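Local coordinates for putative oxidoreductase (Jannaschia sp., PDB 3C24), which probably catalyses an NAD(P)-dependent redox reaction, using an N-terminal Rossmann-type domain, on a substrate that remains undefined, at residues A[37-42]-A[57-62]; A[63-68]-A[88-93]; A[29-34]-A[170-175]. All blocks are in the same frame, centred on the assembly; numbering follows the deposited sequence.

The three contacts illustrate how a Rossmann-type, probably nucleotide-binding, fold and the part that follows it use different chemistry at different places. The centres of contacts 1 and 2 lie about 24 and 25 Å from the centre of the chain, that of contact 3 about 15 Å; all are partly buried, and contact 3 alone has no exposed residue among those that touch. Contacts 1 and 2 meet through Trp64, packed on Ile41 and Thr59, and the Asp62-Arg90 salt bridge; Ile31 and His32 of contact 3 pack against Leu38. Contact 1 works through backbone and water, contact 2 through one arginine laid against loop carbonyls and another under an isoleucine methyl, contact 3 through a lysine at a helix end.

Contact 1: A[37-42]-A[57-62]; sequences HLAAIE and PLTDGD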
loop_
_atom_site.group_PDB
_atom_site.type_symbol
_atom_site.label_atom_id
_atom_site.label_comp_id
_atom_site.label_asym_id
_atom_site.label_seq_id
_atom_site.Cartn_x
_atom_site.Cartn_y
_atom_site.Cartn_z
ATOM N N HIS A 37 5.182 -35.765 10.936
ATOM C CA HIS A 37 6.520 -36.278 11.275
ATOM C C HIS A 37 7.533 -35.623 10.397
ATOM O O HIS A 37 7.467 -35.692 9.210
ATOM C CB HIS A 37 6.633 -37.800 11.135
ATOM C CG HIS A 37 5.577 -38.532 11.887
ATOM N ND1 HIS A 37 5.432 -38.411 13.250
ATOM C CD2 HIS A 37 4.572 -39.341 11.466
ATOM C CE1 HIS A 37 4.394 -39.131 13.641
ATOM N NE2 HIS A 37 3.856 -39.703 12.578
ATOM N N LEU A 38 8.502 -34.984 11.020
ATOM C CA LEU A 38 9.509 -34.231 10.294
ATOM C C LEU A 38 10.784 -34.963 9.986
ATOM O O LEU A 38 11.322 -35.688 10.815
ATOM C CB LEU A 38 9.914 -32.986 11.125
ATOM C CG LEU A 38 11.084 -32.132 10.610
ATOM C CD1 LEU A 38 10.772 -31.392 9.318
ATOM C CD2 LEU A 38 11.532 -31.119 11.688
ATOM N N ALA A 39 11.280 -34.731 8.786
ATOM C CA ALA A 39 12.650 -35.112 8.393
ATOM C C ALA A 39 13.327 -33.851 7.864
ATOM O O ALA A 39 13.079 -33.448 6.738
ATOM C CB ALA A 39 12.698 -36.224 7.345
ATOM N N ALA A 40 14.181 -33.249 8.709
ATOM C CA ALA A 40 14.869 -31.994 8.380
ATOM C C ALA A 40 16.140 -32.297 7.668
ATOM O O ALA A 40 17.099 -32.773 8.291
ATOM C CB ALA A 40 15.143 -31.141 9.619
ATOM N N ILE A 41 16.146 -31.968 6.381
ATOM C CA ILE A 41 17.308 -32.232 5.504
ATOM C C ILE A 41 18.103 -30.951 5.285
ATOM O O ILE A 41 17.654 -29.976 4.684
ATOM C CB ILE A 41 16.887 -32.855 4.123
ATOM C CG1 ILE A 41 15.765 -33.907 4.324
ATOM C CG2 ILE A 41 18.160 -33.371 3.327
ATOM C CD1 ILE A 41 16.136 -35.051 5.230
ATOM N N GLU A 42 19.334 -30.976 5.773
ATOM C CA GLU A 42 20.195 -29.795 5.724
ATOM C C GLU A 42 21.641 -30.184 5.772
ATOM O O GLU A 42 22.056 -30.805 6.721
ATOM C CB GLU A 42 19.936 -28.892 6.927
ATOM C CG GLU A 42 20.779 -27.625 6.940
ATOM C CD GLU A 42 20.599 -26.822 5.689
ATOM O OE1 GLU A 42 19.500 -26.239 5.491
ATOM O OE2 GLU A 42 21.545 -26.766 4.860
ATOM N N PRO A 57 15.849 -32.079 15.429
ATOM C CA PRO A 57 16.853 -33.067 15.059
ATOM C C PRO A 57 17.226 -33.001 13.600
ATOM O O PRO A 57 16.405 -32.647 12.759
ATOM C CB PRO A 57 16.179 -34.412 15.353
ATOM C CG PRO A 57 14.824 -34.152 15.734
ATOM C CD PRO A 57 14.590 -32.688 15.893
ATOM N N LEU A 58 18.489 -33.311 13.323
ATOM C CA LEU A 58 18.994 -33.374 11.940
ATOM C C LEU A 58 18.791 -34.761 11.379
ATOM O O LEU A 58 18.974 -35.746 12.074
ATOM C CB LEU A 58 20.457 -32.994 11.829
ATOM C CG LEU A 58 20.572 -31.528 11.416
ATOM C CD1 LEU A 58 19.840 -31.362 10.056
ATOM C CD2 LEU A 58 20.038 -30.637 12.512
ATOM N N THR A 59 18.346 -34.832 10.132
ATOM C CA THR A 59 18.096 -36.133 9.511
ATOM C C THR A 59 19.143 -36.437 8.470
ATOM O O THR A 59 19.065 -35.936 7.356
ATOM C CB THR A 59 16.686 -36.278 8.916
ATOM O OG1 THR A 59 15.732 -36.560 9.959
ATOM C CG2 THR A 59 16.681 -37.473 7.940
ATOM N N ASP A 60 20.107 -37.293 8.847
ATOM C CA ASP A 60 21.229 -37.676 7.967
ATOM C C ASP A 60 21.106 -38.962 7.206
ATOM O O ASP A 60 20.297 -39.822 7.496
ATOM C CB ASP A 60 22.501 -37.766 8.749
ATOM C CG ASP A 60 22.782 -36.485 9.472
ATOM O OD1 ASP A 60 22.118 -35.468 9.098
ATOM O OD2 ASP A 60 23.612 -36.515 10.406
ATOM N N GLY A 61 22.000 -39.071 6.244
ATOM C CA GLY A 61 21.976 -40.201 5.316
ATOM C C GLY A 61 20.819 -40.007 4.358
ATOM O O GLY A 61 20.290 -38.886 4.199
ATOM N N ASP A 62 20.393 -41.115 3.758
ATOM C CA ASP A 62 19.355 -41.087 2.720
ATOM C C ASP A 62 18.176 -41.934 3.028
ATOM O O ASP A 62 17.276 -42.061 2.215
ATOM C CB ASP A 62 19.915 -41.591 1.387
ATOM C CG ASP A 62 21.001 -40.689 0.819
ATOM O OD1 ASP A 62 21.032 -39.483 1.151
ATOM O OD2 ASP A 62 21.829 -41.194 0.022
HETATM O O HOH W 1 14.862 -34.276 11.236
HETATM O O HOH W 2 20.302 -33.659 6.554
#
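Strand 37-41 is an outermost strand of the sheet, and its backbone groups divide by side: His37, Ala39 and Ile41 bond to strand 13-17 and the residue before it, whereas Ala40 and Glu42 address the loop 57-62. One direct hydrogen bond spans this side, from Thr59 N to Ala40 O at 3.0 Å. It approaches in the carbonyl plane, with an N-H...O angle of 154°.

Two waters extend the link on either side of that bond. The first accepts from Ala40 N at 2.8 Å and donates to Pro57 O at 2.7 Å, and also shares a hydrogen bond with Thr59 OG1. The second accepts from Glu42 N at 3.0 Å and donates to Thr59 O at 2.7 Å. The order of the bonds resembles that of a parallel pair, with water standing in two of three places, but the loop crosses the strand steeply and is not a strand itself.

Apolar contacts lie alongside. Thr59 points at the strand, and its torsion (chi1 -79°) sets OG1 beside its own backbone N, within reach of the first water, and CG2 anti to it. Thr59 CG2 meets Ile41 CD1 at 3.7 Å, the two side chains crossing obliquely. Leu58 turns CD1 over Ala40 O at 3.6 Å and on to Glu42 CB, and Leu51 of helix 45-53 packs on both Leu58 and Glu42. Glu42 sends its carboxylate away from the loop, OE1 to Gly20 N and OE2 to Ala44 N. An acidic residue at the end of the second strand is a familiar feature of NAD-binding Rossmann domains.

Solvent thus completes what the loop cannot reach: the outward backbone polar groups of Ala40 and the N-H of Glu42 are all satisfied, although residues 57-62 form no regular strand.

Contact 2: A[63-68]-A[88-93]; sequences GWIDEA and VPRVRP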
loop_
_atom_site.group_PDB
_atom_site.type_symbol
_atom_site.label_atom_id
_atom_site.label_comp_id
_atom_site.label_asym_id
_atom_site.label_seq_id
_atom_site.Cartn_x
_atom_site.Cartn_y
_atom_site.Cartn_z
ATOM N N GLY A 63 18.172 -42.544 4.195
ATOM C CA GLY A 63 17.056 -43.414 4.561
ATOM C C GLY A 63 15.719 -42.711 4.581
ATOM O O GLY A 63 14.655 -43.317 4.467
ATOM N N TRP A 64 15.791 -41.404 4.742
ATOM C CA TRP A 64 14.565 -40.598 4.839
ATOM C C TRP A 64 13.735 -40.647 3.590
ATOM O O TRP A 64 12.498 -40.587 3.621
ATOM C CB TRP A 64 14.897 -39.154 5.135
ATOM C CG TRP A 64 15.731 -38.482 4.125
ATOM C CD1 TRP A 64 17.068 -38.390 4.114
ATOM C CD2 TRP A 64 15.264 -37.753 2.995
ATOM N NE1 TRP A 64 17.482 -37.678 3.036
ATOM C CE2 TRP A 64 16.387 -37.260 2.331
ATOM C CE3 TRP A 64 13.998 -37.477 2.475
ATOM C CZ2 TRP A 64 16.297 -36.504 1.179
ATOM C CZ3 TRP A 64 13.913 -36.725 1.322
ATOM C CH2 TRP A 64 15.042 -36.246 0.694
ATOM N N ILE A 65 14.441 -40.747 2.484
ATOM C CA ILE A 65 13.785 -40.751 1.178
ATOM C C ILE A 65 12.662 -41.798 1.112
ATOM O O ILE A 65 11.571 -41.513 0.620
ATOM C CB ILE A 65 14.805 -40.928 0.029
ATOM C CG1 ILE A 65 15.740 -39.715 -0.025
ATOM C CG2 ILE A 65 14.107 -41.105 -1.280
ATOM C CD1 ILE A 65 16.877 -39.844 -1.019
ATOM N N ASP A 66 12.900 -42.966 1.695
ATOM C CA ASP A 66 11.934 -44.085 1.676
ATOM C C ASP A 66 10.845 -43.954 2.677
ATOM O O ASP A 66 9.925 -44.757 2.704
ATOM C CB ASP A 66 12.595 -45.433 1.994
ATOM C CG ASP A 66 13.300 -46.029 0.814
ATOM O OD1 ASP A 66 13.447 -45.337 -0.220
ATOM O OD2 ASP A 66 13.695 -47.210 0.932
ATOM N N GLU A 67 10.929 -42.920 3.493
ATOM C CA GLU A 67 9.922 -42.718 4.539
ATOM C C GLU A 67 9.028 -41.528 4.228
ATOM O O GLU A 67 7.933 -41.419 4.733
ATOM C CB GLU A 67 10.615 -42.493 5.889
ATOM C CG GLU A 67 11.372 -43.750 6.399
ATOM C CD GLU A 67 12.346 -43.462 7.551
ATOM O OE1 GLU A 67 12.960 -42.371 7.569
ATOM O OE2 GLU A 67 12.532 -44.350 8.420
ATOM N N ALA A 68 9.500 -40.695 3.322
ATOM C CA ALA A 68 8.823 -39.412 3.026
ATOM C C ALA A 68 7.573 -39.519 2.194
ATOM O O ALA A 68 7.611 -39.989 1.053
ATOM C CB ALA A 68 9.816 -38.432 2.335
ATOM N N VAL A 88 13.748 -35.841 -7.511
ATOM C CA VAL A 88 12.540 -36.424 -8.116
ATOM C C VAL A 88 12.701 -37.884 -8.551
ATOM O O VAL A 88 11.803 -38.692 -8.318
ATOM C CB VAL A 88 11.927 -35.514 -9.240
ATOM C CG1 VAL A 88 10.884 -36.273 -10.145
ATOM C CG2 VAL A 88 11.314 -34.270 -8.614
ATOM N N PRO A 89 13.820 -38.244 -9.215
ATOM C CA PRO A 89 13.921 -39.658 -9.636
ATOM C C PRO A 89 14.140 -40.657 -8.509
ATOM O O PRO A 89 14.032 -41.899 -8.727
ATOM C CB PRO A 89 15.156 -39.668 -10.531
ATOM C CG PRO A 89 15.334 -38.256 -10.981
ATOM C CD PRO A 89 14.828 -37.393 -9.880
ATOM N N ARG A 90 14.425 -40.131 -7.322
ATOM C CA ARG A 90 14.767 -40.969 -6.158
ATOM C C ARG A 90 13.622 -41.310 -5.216
ATOM O O ARG A 90 13.700 -42.242 -4.430
ATOM C CB ARG A 90 15.911 -40.311 -5.336
ATOM C CG ARG A 90 17.170 -39.962 -6.119
ATOM C CD ARG A 90 18.237 -39.298 -5.181
ATOM N NE ARG A 90 18.778 -40.281 -4.244
ATOM C CZ ARG A 90 19.644 -40.019 -3.266
ATOM N NH1 ARG A 90 20.081 -38.791 -3.082
ATOM N NH2 ARG A 90 20.075 -40.990 -2.485
ATOM N N VAL A 91 12.551 -40.519 -5.289
ATOM C CA VAL A 91 11.427 -40.707 -4.369
ATOM C C VAL A 91 10.524 -41.879 -4.773
ATOM O O VAL A 91 10.529 -42.291 -5.922
ATOM C CB VAL A 91 10.612 -39.419 -4.184
ATOM C CG1 VAL A 91 11.522 -38.286 -3.600
ATOM C CG2 VAL A 91 9.922 -38.990 -5.528
ATOM N N ARG A 92 9.777 -42.418 -3.813
ATOM C CA ARG A 92 8.867 -43.522 -4.095
ATOM C C ARG A 92 7.680 -43.023 -4.929
ATOM O O ARG A 92 7.299 -41.827 -4.861
ATOM C CB ARG A 92 8.320 -44.134 -2.799
ATOM C CG ARG A 92 9.366 -44.770 -1.893
ATOM C CD ARG A 92 8.683 -45.101 -0.541
ATOM N NE ARG A 92 8.200 -43.902 0.181
ATOM C CZ ARG A 92 7.450 -43.945 1.279
ATOM N NH1 ARG A 92 7.058 -45.103 1.780
ATOM N NH2 ARG A 92 7.062 -42.830 1.866
ATOM N N PRO A 93 7.110 -43.899 -5.760
ATOM C CA PRO A 93 5.937 -43.476 -6.507
ATOM C C PRO A 93 4.915 -42.905 -5.525
ATOM O O PRO A 93 4.764 -43.407 -4.417
ATOM C CB PRO A 93 5.410 -44.807 -7.074
ATOM C CG PRO A 93 6.689 -45.608 -7.308
ATOM C CD PRO A 93 7.537 -45.281 -6.103
HETATM O O HOH W 3 9.686 -41.263 -1.145
HETATM O O HOH W 4 12.587 -44.279 -2.572
#
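Two loops that lead into adjacent parallel strands of the Rossmann-type sheet meet here through a pair of arginines: loop 63-68 precedes strand 70-73, and loop 88-93 precedes strand 96-99. Arg92 is bent at chi3 (-63°) and lays its guanidinium across the backbone of the other loop. Asp66 O stands over one face, 3.0 Å from Arg92 CZ; its close approach to NE and NH1 has the wrong angles for hydrogen bonding, so the carbonyl oxygen simply sits over the face of the cation. A hydrogen bond is made at the edge. Arg92 NH2 donates to Ala68 O at 3.0 Å, nearly straight at 167°, with the acceptor in the guanidinium plane but the donor well above the plane of the carbonyl.

The contact thus joins the loop entering the first strand of a beta-alpha-beta unit to the loop between its helix, 77-87, and its second strand. Ile65 points at the other loop: its CG2 methyl touches Arg90 O at 3.4 Å, and CD1 sits over the centre of one face of the Arg90 guanidinium, 3.6 Å from CZ. The same guanidinium is salt-bridged through NH2 to OD2 of Asp62.

Water 3 accepts a hydrogen bond from Arg92 N and donates one to Ile65 O at 2.6 Å, while water 4 donates both to Asp66 OD1 and to Arg90 O, at 2.7 Å and 3.0 Å.

Contact 3: A[29-34]-A[170-175]; sequences RKIHDS and ETMWSP
Lys30 carries this contact, reaching from helix 22-33 to the C-terminal end of helix 160-172. Its ammonium NZ donates to Ser174 O at 2.8 Å and to Ser174 OG at 3.0 Å, and Gly144 O outside the segments is a further acceptor, so three oxygens grip the charge. The approach to Ser174 O is from above the carbonyl plane, 45° out of it. Ser174 holds OG between its backbone N and carbonyl carbon (chi1 66°), beside the lysine tip, and a cis peptide bond follows to Pro175.

A bend at chi2 (-77°) draws the chain of Lys30 across the helix end, Lys30 CB lying 3.4 Å from Thr171 O and Lys30 CG 3.3 Å from Met172 O. Carbonyls at the end of a helix would be expected to favour a nearby positive charge. Both helices are crossover elements flanking the sheet: helix 22-33 links strand 13-17 to strand 37-41, and helix 160-172 links strand 148-156 to strand 176-181.

Ser34 donates OG to Ile31 O at 2.8 Å, in the carbonyl plane on a lone pair, and the same oxygen accepts from Ser34 N; OG in turn accepts from His36 N. Thr171 OG1 is taken by Asp167 O within its own helix, leaving CG2 to touch Ser34 CB at 3.5 Å. Ile31 CD1 meets Thr171 CG2 at 3.7 Å, the side chains crossing at about a right angle, and lies alongside CG of Met172, a selenomethionine, at 3.8 Å.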
loop_
_atom_site.group_PDB
_atom_site.type_symbol
_atom_site.label_atom_id
_atom_site.label_comp_id
_atom_site.label_asym_id
_atom_site.label_seq_id
_atom_site.Cartn_x
_atom_site.Cartn_y
_atom_site.Cartn_z
ATOM N N ARG A 29 10.223 -25.494 11.769
ATOM C CA ARG A 29 9.719 -25.363 13.149
ATOM C C ARG A 29 8.204 -25.646 13.171
ATOM O O ARG A 29 7.706 -26.364 14.029
ATOM C CB ARG A 29 10.014 -24.000 13.763
ATOM C CG ARG A 29 9.226 -23.721 15.047
ATOM C CD ARG A 29 9.636 -22.365 15.644
ATOM N NE ARG A 29 10.653 -22.570 16.640
ATOM C CZ ARG A 29 11.622 -21.715 16.943
ATOM N NH1 ARG A 29 11.744 -20.572 16.292
ATOM N NH2 ARG A 29 12.497 -22.034 17.887
ATOM N N LYS A 30 7.495 -25.109 12.191
ATOM C CA LYS A 30 6.046 -25.341 12.131
ATOM C C LYS A 30 5.724 -26.819 12.016
ATOM O O LYS A 30 4.820 -27.338 12.695
ATOM C CB LYS A 30 5.394 -24.597 10.951
ATOM C CG LYS A 30 5.397 -23.072 11.034
ATOM C CD LYS A 30 4.355 -22.557 11.965
ATOM C CE LYS A 30 4.241 -21.001 11.943
ATOM N NZ LYS A 30 3.103 -20.434 12.760
ATOM N N ILE A 31 6.448 -27.521 11.150
ATOM C CA ILE A 31 6.215 -28.964 10.981
ATOM C C ILE A 31 6.616 -29.714 12.239
ATOM O O ILE A 31 5.874 -30.596 12.722
ATOM C CB ILE A 31 6.958 -29.537 9.742
ATOM C CG1 ILE A 31 6.345 -28.940 8.473
ATOM C CG2 ILE A 31 6.900 -31.063 9.643
ATOM C CD1 ILE A 31 4.798 -29.187 8.251
ATOM N N HIS A 32 7.761 -29.347 12.793
ATOM C CA HIS A 32 8.211 -29.985 14.038
ATOM C C HIS A 32 7.167 -29.926 15.133
ATOM O O HIS A 32 6.957 -30.895 15.874
ATOM C CB HIS A 32 9.455 -29.253 14.538
ATOM C CG HIS A 32 10.146 -29.958 15.653
ATOM N ND1 HIS A 32 10.507 -29.325 16.818
ATOM C CD2 HIS A 32 10.555 -31.240 15.766
ATOM C CE1 HIS A 32 11.114 -30.195 17.609
ATOM N NE2 HIS A 32 11.144 -31.370 17.003
ATOM N N ASP A 33 6.536 -28.769 15.251
ATOM C CA ASP A 33 5.569 -28.524 16.323
ATOM C C ASP A 33 4.219 -29.132 16.014
ATOM O O ASP A 33 3.350 -29.208 16.901
ATOM C CB ASP A 33 5.368 -27.047 16.580
ATOM C CG ASP A 33 6.575 -26.393 17.194
ATOM O OD1 ASP A 33 7.476 -27.118 17.656
ATOM O OD2 ASP A 33 6.606 -25.154 17.245
ATOM N N SER A 34 4.028 -29.539 14.765
ATOM C CA SER A 34 2.738 -30.134 14.343
ATOM C C SER A 34 2.693 -31.634 14.597
ATOM O O SER A 34 3.658 -32.238 15.094
ATOM C CB SER A 34 2.480 -29.911 12.860
ATOM O OG SER A 34 3.188 -30.851 12.058
ATOM N N GLU A 170 -0.889 -25.315 4.979
ATOM C CA GLU A 170 -1.629 -24.648 6.068
ATOM C C GLU A 170 -0.888 -24.771 7.408
ATOM O O GLU A 170 -0.946 -23.879 8.299
ATOM C CB GLU A 170 -3.029 -25.206 6.171
ATOM C CG GLU A 170 -3.951 -24.726 5.086
ATOM C CD GLU A 170 -5.228 -25.550 4.969
ATOM O OE1 GLU A 170 -5.460 -26.396 5.846
ATOM O OE2 GLU A 170 -5.978 -25.355 3.991
ATOM N N THR A 171 -0.125 -25.845 7.523
ATOM C CA THR A 171 0.687 -26.096 8.719
ATOM C C THR A 171 1.944 -25.228 8.647
ATOM O O THR A 171 2.308 -24.560 9.619
ATOM C CB THR A 171 1.122 -27.556 8.818
ATOM O OG1 THR A 171 -0.028 -28.388 8.713
ATOM C CG2 THR A 171 1.946 -27.812 10.109
HETATM N N MSE A 172 2.593 -25.198 7.477
HETATM C CA MSE A 172 3.833 -24.428 7.322
HETATM C C MSE A 172 3.677 -22.927 7.462
HETATM O O MSE A 172 4.607 -22.224 7.949
HETATM C CB MSE A 172 4.514 -24.748 5.984
HETATM C CG MSE A 172 4.948 -26.157 5.894
HETATM SE SE MSE A 172 5.971 -26.416 4.207
HETATM C CE MSE A 172 4.667 -25.954 2.960
ATOM N N TRP A 173 2.499 -22.451 7.086
ATOM C CA TRP A 173 2.246 -21.016 6.986
ATOM C C TRP A 173 1.164 -20.509 7.906
ATOM O O TRP A 173 0.626 -19.412 7.707
ATOM C CB TRP A 173 1.913 -20.642 5.531
ATOM C CG TRP A 173 3.080 -20.859 4.595
ATOM C CD1 TRP A 173 4.355 -20.595 4.858
ATOM C CD2 TRP A 173 3.025 -21.303 3.222
ATOM N NE1 TRP A 173 5.140 -20.880 3.769
ATOM C CE2 TRP A 173 4.346 -21.316 2.749
ATOM C CE3 TRP A 173 1.994 -21.706 2.362
ATOM C CZ2 TRP A 173 4.677 -21.712 1.460
ATOM C CZ3 TRP A 173 2.324 -22.095 1.055
ATOM C CH2 TRP A 173 3.665 -22.099 0.629
ATOM N N SER A 174 0.870 -21.315 8.934
ATOM C CA SER A 174 -0.157 -20.969 9.944
ATOM C C SER A 174 0.200 -19.660 10.637
ATOM O O SER A 174 1.352 -19.411 10.886
ATOM C CB SER A 174 -0.344 -22.059 10.999
ATOM O OG SER A 174 0.817 -22.190 11.774
ATOM N N PRO A 175 -0.811 -18.878 11.036
ATOM C CA PRO A 175 -2.225 -19.207 10.884
ATOM C C PRO A 175 -2.781 -18.801 9.550
ATOM O O PRO A 175 -2.548 -17.695 9.076
ATOM C CB PRO A 175 -2.888 -18.428 12.042
ATOM C CG PRO A 175 -1.985 -17.298 12.282
ATOM C CD PRO A 175 -0.603 -17.809 12.038
#